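Local coordinates for protein uronate isomerase (Caulobacter crescentus, PDB 2Q01) that catalyses the isomerisation of D-glucuronate to D-fructuronate and of D-galacturonate to D-tagaturonate in the pathway of pentose and glucuronate interconversion, at residues Y68-V78 and V102-F110. Residues are numbered along the deposited sequence; the frame is centred on the assembly and turned at random.
Sequences YLFRMLYSQGV and VFASHFYLF. With K (potassium ion), chain D.
Leu-73 and His-106 bring the two backbones within 7.2 Å, CA to CA, as do Met-72 and Leu-109, so that helix 67-74 lies against the end of helix 96-105 and the 3-10 turn 107-110. With CG anti to its carbonyl carbon (chi1 -60°), Phe-110 packs its ring against Leu-69, Met-72 and Leu-73. The rim of that ring faces the helix, CZ lying 3.4 Å from the carbonyl O of Leu-69, while Met-72 runs past it in the opposite direction, CB 3.7 Å from Phe-110 CE2. The Met-72 chain then bends at chi2 and chi3, which carries CE to 3.5 Å from Leu-109 CG. Leu-73 divides its branches: CD1 touches the edges of both the Phe-103 and Phe-110 rings, and CD2 rests on His-106 CB at 3.8 Å. Val-78 and Val-102 meet tip to tip through their CG1 methyls, and Val-78 CG2 makes a CH-pi contact over one face of the His-106 imidazole, 4.3 Å from its centroid. That ring is tethered by the bond from His-106 ND1 to Val-102 O (2.8 Å). Leu-69 and Phe-103 also reach Leu-119 of helix 114-126, which extends the apolar cluster. In the type I turn from Tyr-74 to Gly-77, Ser-75 O binds a potassium ion together with a water and Ala-375, Tyr-378, Leu-381 and Asn-411 of the second subunit. No hydrogen bond joins the two segments; their cohesion is apolar and aromatic, and this largely buried core backs the turn from which Ser-75 O reaches the potassium ion at the subunit interface.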
ATOM      1  N   TYR B  68      14.467  17.250   9.143  1.00 53.22           N
ATOM      2  CA  TYR B  68      13.275  17.396   8.290  1.00 50.76           C
ATOM      3  C   TYR B  68      13.374  18.635   7.400  1.00 52.86           C
ATOM      4  O   TYR B  68      12.932  18.619   6.244  1.00 51.87           O
ATOM      5  CB  TYR B  68      12.007  17.523   9.139  1.00 58.59           C
ATOM      6  CG  TYR B  68      11.498  16.242   9.752  1.00 67.41           C
ATOM      7  CD1 TYR B  68      12.004  15.777  10.968  1.00 83.04           C
ATOM      8  CD2 TYR B  68      10.487  15.506   9.132  1.00 68.33           C
ATOM      9  CE1 TYR B  68      11.532  14.601  11.543  1.00 84.72           C
ATOM     10  CE2 TYR B  68      10.005  14.329   9.699  1.00 80.04           C
ATOM     11  CZ  TYR B  68      10.532  13.883  10.904  1.00 84.65           C
ATOM     12  OH  TYR B  68      10.060  12.722  11.471  1.00 79.74           O
ATOM     13  N   LEU B  69      13.956  19.700   7.951  1.00 47.13           N
ATOM     14  CA  LEU B  69      14.077  20.969   7.248  1.00 50.62           C
ATOM     15  C   LEU B  69      15.234  20.998   6.261  1.00 50.12           C
ATOM     16  O   LEU B  69      15.018  21.283   5.083  1.00 57.66           O
ATOM     17  CB  LEU B  69      14.165  22.146   8.229  1.00 46.80           C
ATOM     18  CG  LEU B  69      12.935  22.416   9.107  1.00 47.95           C
ATOM     19  CD1 LEU B  69      13.108  23.719   9.861  1.00 46.98           C
ATOM     20  CD2 LEU B  69      11.626  22.428   8.311  1.00 43.21           C
ATOM     21  N   PHE B  70      16.449  20.693   6.717  1.00 49.79           N
ATOM     22  CA  PHE B  70      17.591  20.773   5.804  1.00 49.81           C
ATOM     23  C   PHE B  70      17.650  19.702   4.700  1.00 44.93           C
ATOM     24  O   PHE B  70      18.285  19.922   3.677  1.00 51.78           O
ATOM     25  CB  PHE B  70      18.949  21.034   6.501  1.00 50.28           C
ATOM     26  CG  PHE B  70      19.405  19.961   7.463  1.00 46.69           C
ATOM     27  CD1 PHE B  70      19.453  20.227   8.828  1.00 46.14           C
ATOM     28  CD2 PHE B  70      19.869  18.726   7.009  1.00 47.69           C
ATOM     29  CE1 PHE B  70      19.903  19.266   9.732  1.00 43.79           C
ATOM     30  CE2 PHE B  70      20.317  17.754   7.907  1.00 37.85           C
ATOM     31  CZ  PHE B  70      20.338  18.026   9.267  1.00 43.62           C
ATOM     32  N   ARG B  71      16.987  18.571   4.917  1.00 45.94           N
ATOM     33  CA  ARG B  71      16.775  17.598   3.850  1.00 37.04           C
ATOM     34  C   ARG B  71      16.229  18.268   2.593  1.00 45.80           C
ATOM     35  O   ARG B  71      16.874  18.265   1.543  1.00 49.34           O
ATOM     36  CB  ARG B  71      15.821  16.495   4.314  1.00 40.98           C
ATOM     37  CG  ARG B  71      16.520  15.256   4.850  1.00 53.30           C
ATOM     38  CD  ARG B  71      15.516  14.204   5.293  1.00 52.83           C
ATOM     39  NE  ARG B  71      14.586  13.851   4.224  1.00 39.21           N
ATOM     40  CZ  ARG B  71      14.714  12.782   3.445  1.00 42.63           C
ATOM     41  NH1 ARG B  71      13.820  12.539   2.496  1.00 64.38           N
ATOM     42  NH2 ARG B  71      15.736  11.954   3.614  1.00 38.34           N
ATOM     43  N   MET B  72      15.035  18.841   2.708  1.00 40.28           N
ATOM     44  CA  MET B  72      14.380  19.515   1.584  1.00 43.29           C
ATOM     45  C   MET B  72      15.293  20.515   0.905  1.00 35.86           C
ATOM     46  O   MET B  72      15.358  20.569  -0.320  1.00 43.92           O
ATOM     47  CB  MET B  72      13.119  20.270   2.026  1.00 40.17           C
ATOM     48  CG  MET B  72      11.787  19.560   1.835  1.00 38.29           C
ATOM     49  SD  MET B  72      11.247  19.115   0.170  1.00 39.73           S
ATOM     50  CE  MET B  72      12.017  20.331  -0.866  1.00 48.67           C
ATOM     51  N   LEU B  73      15.981  21.323   1.706  1.00 36.45           N
ATOM     52  CA  LEU B  73      16.875  22.324   1.157  1.00 34.21           C
ATOM     53  C   LEU B  73      18.060  21.662   0.460  1.00 36.61           C
ATOM     54  O   LEU B  73      18.343  21.990  -0.692  1.00 33.36           O
ATOM     55  CB  LEU B  73      17.295  23.349   2.216  1.00 42.82           C
ATOM     56  CG  LEU B  73      16.284  24.492   2.404  1.00 31.88           C
ATOM     57  CD1 LEU B  73      15.366  24.235   3.572  1.00 32.52           C
ATOM     58  CD2 LEU B  73      16.994  25.807   2.612  1.00 42.58           C
ATOM     59  N   TYR B  74      18.696  20.689   1.121  1.00 39.12           N
ATOM     60  CA  TYR B  74      19.789  19.911   0.512  1.00 38.47           C
ATOM     61  C   TYR B  74      19.339  19.217  -0.765  1.00 32.03           C
ATOM     62  O   TYR B  74      20.101  19.093  -1.726  1.00 41.89           O
ATOM     63  CB  TYR B  74      20.350  18.871   1.481  1.00 40.59           C
ATOM     64  CG  TYR B  74      21.542  18.110   0.946  1.00 44.65           C
ATOM     65  CD1 TYR B  74      22.778  18.730   0.799  1.00 56.34           C
ATOM     66  CD2 TYR B  74      21.435  16.769   0.595  1.00 52.75           C
ATOM     67  CE1 TYR B  74      23.877  18.036   0.319  1.00 64.01           C
ATOM     68  CE2 TYR B  74      22.530  16.065   0.114  1.00 46.89           C
ATOM     69  CZ  TYR B  74      23.746  16.704  -0.019  1.00 60.72           C
ATOM     70  OH  TYR B  74      24.835  16.017  -0.497  1.00 69.53           O
ATOM     71  N   SER B  75      18.083  18.792  -0.762  1.00 29.86           N
ATOM     72  CA  SER B  75      17.461  18.160  -1.909  1.00 34.60           C
ATOM     73  C   SER B  75      17.289  19.094  -3.098  1.00 37.55           C
ATOM     74  O   SER B  75      17.039  18.627  -4.213  1.00 44.76           O
ATOM     75  CB  SER B  75      16.106  17.562  -1.516  1.00 32.92           C
ATOM     76  OG  SER B  75      15.039  18.472  -1.736  1.00 42.11           O
ATOM     77  N   GLN B  76      17.404  20.398  -2.868  1.00 42.84           N
ATOM     78  CA  GLN B  76      17.135  21.380  -3.910  1.00 47.56           C
ATOM     79  C   GLN B  76      18.367  22.200  -4.302  1.00 54.58           C
ATOM     80  O   GLN B  76      18.260  23.178  -5.045  1.00 57.46           O
ATOM     81  CB  GLN B  76      15.965  22.274  -3.495  1.00 41.60           C
ATOM     82  CG  GLN B  76      14.604  21.595  -3.624  1.00 33.74           C
ATOM     83  CD  GLN B  76      14.029  21.681  -5.033  1.00 47.03           C
ATOM     84  OE1 GLN B  76      14.157  22.703  -5.713  1.00 45.37           O
ATOM     85  NE2 GLN B  76      13.385  20.612  -5.470  1.00 39.15           N
ATOM     86  N   GLY B  77      19.533  21.790  -3.807  1.00 61.98           N
ATOM     87  CA  GLY B  77      20.803  22.398  -4.209  1.00 60.38           C
ATOM     88  C   GLY B  77      21.502  23.241  -3.157  1.00 61.32           C
ATOM     89  O   GLY B  77      22.553  23.829  -3.428  1.00 66.49           O
ATOM     90  N   VAL B  78      20.926  23.303  -1.960  1.00 51.15           N
ATOM     91  CA  VAL B  78      21.493  24.097  -0.870  1.00 48.66           C
ATOM     92  C   VAL B  78      22.547  23.272  -0.124  1.00 49.27           C
ATOM     93  O   VAL B  78      22.323  22.097   0.162  1.00 55.72           O
ATOM     94  CB  VAL B  78      20.386  24.592   0.110  1.00 41.76           C
ATOM     95  CG1 VAL B  78      20.958  25.522   1.171  1.00 43.11           C
ATOM     96  CG2 VAL B  78      19.266  25.295  -0.645  1.00 36.65           C
ATOM     97  N   VAL B 102      18.497  32.054   3.887  1.00 54.14           N
ATOM     98  CA  VAL B 102      18.427  31.015   2.850  1.00 46.73           C
ATOM     99  C   VAL B 102      17.203  30.126   3.066  1.00 45.42           C
ATOM    100  O   VAL B 102      16.493  29.799   2.114  1.00 46.71           O
ATOM    101  CB  VAL B 102      19.729  30.161   2.792  1.00 54.26           C
ATOM    102  CG1 VAL B 102      19.606  29.025   1.779  1.00 46.61           C
ATOM    103  CG2 VAL B 102      20.922  31.030   2.436  1.00 56.80           C
ATOM    104  N   PHE B 103      16.957  29.759   4.324  1.00 44.13           N
ATOM    105  CA  PHE B 103      15.777  28.983   4.692  1.00 44.60           C
ATOM    106  C   PHE B 103      14.481  29.721   4.366  1.00 48.16           C
ATOM    107  O   PHE B 103      13.550  29.134   3.806  1.00 52.59           O
ATOM    108  CB  PHE B 103      15.803  28.626   6.178  1.00 40.37           C
ATOM    109  CG  PHE B 103      14.503  28.081   6.691  1.00 45.74           C
ATOM    110  CD1 PHE B 103      14.043  26.833   6.278  1.00 47.41           C
ATOM    111  CD2 PHE B 103      13.731  28.816   7.583  1.00 47.21           C
ATOM    112  CE1 PHE B 103      12.835  26.330   6.743  1.00 52.10           C
ATOM    113  CE2 PHE B 103      12.521  28.317   8.053  1.00 53.38           C
ATOM    114  CZ  PHE B 103      12.074  27.074   7.632  1.00 50.89           C
ATOM    115  N   ALA B 104      14.433  30.999   4.738  1.00 42.64           N
ATOM    116  CA  ALA B 104      13.272  31.848   4.505  1.00 41.93           C
ATOM    117  C   ALA B 104      12.959  31.965   3.018  1.00 41.73           C
ATOM    118  O   ALA B 104      11.793  31.850   2.619  1.00 43.42           O
ATOM    119  CB  ALA B 104      13.500  33.210   5.096  1.00 43.90           C
ATOM    120  N   SER B 105      14.008  32.150   2.210  1.00 32.72           N
ATOM    121  CA  SER B 105      13.892  32.249   0.746  1.00 43.91           C
ATOM    122  C   SER B 105      13.507  30.929   0.078  1.00 47.08           C
ATOM    123  O   SER B 105      13.158  30.904  -1.104  1.00 48.83           O
ATOM    124  CB  SER B 105      15.196  32.762   0.139  1.00 41.53           C
ATOM    125  OG  SER B 105      15.541  34.024   0.680  1.00 65.14           O
ATOM    126  N   HIS B 106      13.580  29.843   0.844  1.00 49.90           N
ATOM    127  CA  HIS B 106      13.243  28.510   0.363  1.00 47.55           C
ATOM    128  C   HIS B 106      12.117  27.862   1.173  1.00 50.08           C
ATOM    129  O   HIS B 106      11.878  26.662   1.058  1.00 49.91           O
ATOM    130  CB  HIS B 106      14.486  27.619   0.374  1.00 46.38           C
ATOM    131  CG  HIS B 106      15.477  27.958  -0.692  1.00 46.21           C
ATOM    132  ND1 HIS B 106      16.666  28.600  -0.426  1.00 45.15           N
ATOM    133  CD2 HIS B 106      15.452  27.749  -2.029  1.00 53.39           C
ATOM    134  CE1 HIS B 106      17.336  28.767  -1.552  1.00 50.55           C
ATOM    135  NE2 HIS B 106      16.620  28.261  -2.541  1.00 63.28           N
ATOM    136  N   PHE B 107      11.421  28.665   1.976  1.00 45.20           N
ATOM    137  CA  PHE B 107      10.331  28.176   2.826  1.00 39.57           C
ATOM    138  C   PHE B 107       9.128  27.675   2.015  1.00 37.41           C
ATOM    139  O   PHE B 107       8.373  26.831   2.489  1.00 41.55           O
ATOM    140  CB  PHE B 107       9.931  29.252   3.849  1.00 35.65           C
ATOM    141  CG  PHE B 107       8.926  28.792   4.875  1.00 46.83           C
ATOM    142  CD1 PHE B 107       9.120  27.607   5.586  1.00 48.74           C
ATOM    143  CD2 PHE B 107       7.787  29.553   5.140  1.00 35.21           C
ATOM    144  CE1 PHE B 107       8.188  27.178   6.533  1.00 47.96           C
ATOM    145  CE2 PHE B 107       6.854  29.138   6.088  1.00 43.11           C
ATOM    146  CZ  PHE B 107       7.057  27.947   6.788  1.00 44.01           C
ATOM    147  N   TYR B 108       8.986  28.174   0.783  1.00 42.92           N
ATOM    148  CA  TYR B 108       7.953  27.723  -0.170  1.00 39.13           C
ATOM    149  C   TYR B 108       8.023  26.220  -0.503  1.00 35.73           C
ATOM    150  O   TYR B 108       7.025  25.613  -0.886  1.00 38.98           O
ATOM    151  CB  TYR B 108       8.019  28.557  -1.463  1.00 38.09           C
ATOM    152  CG  TYR B 108       9.219  28.264  -2.344  1.00 39.79           C
ATOM    153  CD1 TYR B 108      10.457  28.848  -2.083  1.00 51.16           C
ATOM    154  CD2 TYR B 108       9.117  27.406  -3.440  1.00 45.91           C
ATOM    155  CE1 TYR B 108      11.559  28.583  -2.880  1.00 43.76           C
ATOM    156  CE2 TYR B 108      10.218  27.137  -4.247  1.00 40.81           C
ATOM    157  CZ  TYR B 108      11.437  27.726  -3.955  1.00 48.07           C
ATOM    158  OH  TYR B 108      12.540  27.476  -4.734  1.00 54.93           O
ATOM    159  N   LEU B 109       9.206  25.632  -0.348  1.00 42.63           N
ATOM    160  CA  LEU B 109       9.401  24.216  -0.642  1.00 34.30           C
ATOM    161  C   LEU B 109       8.490  23.337   0.211  1.00 42.68           C
ATOM    162  O   LEU B 109       8.068  22.263  -0.217  1.00 46.43           O
ATOM    163  CB  LEU B 109      10.863  23.821  -0.427  1.00 33.34           C
ATOM    164  CG  LEU B 109      11.733  23.732  -1.682  1.00 23.34           C
ATOM    165  CD1 LEU B 109      11.183  24.628  -2.782  1.00 35.95           C
ATOM    166  CD2 LEU B 109      13.176  24.091  -1.363  1.00 37.81           C
ATOM    167  N   PHE B 110       8.191  23.803   1.419  1.00 41.51           N
ATOM    168  CA  PHE B 110       7.436  23.020   2.394  1.00 43.53           C
ATOM    169  C   PHE B 110       5.909  23.052   2.222  1.00 35.78           C
ATOM    170  O   PHE B 110       5.177  22.553   3.073  1.00 41.14           O
ATOM    171  CB  PHE B 110       7.848  23.426   3.809  1.00 34.80           C
ATOM    172  CG  PHE B 110       9.311  23.214   4.090  1.00 47.66           C
ATOM    173  CD1 PHE B 110      10.218  24.263   3.975  1.00 51.75           C
ATOM    174  CD2 PHE B 110       9.785  21.958   4.456  1.00 51.63           C
ATOM    175  CE1 PHE B 110      11.574  24.067   4.226  1.00 52.37           C
ATOM    176  CE2 PHE B 110      11.137  21.752   4.711  1.00 31.75           C
ATOM    177  CZ  PHE B 110      12.033  22.805   4.597  1.00 51.58           C
TER
HETATM  178  K     K D 501      15.631  16.265  -5.391  1.00 35.31           K
HETATM  179  O   HOH W   1      16.110  18.071  -7.241  1.00 55.18           O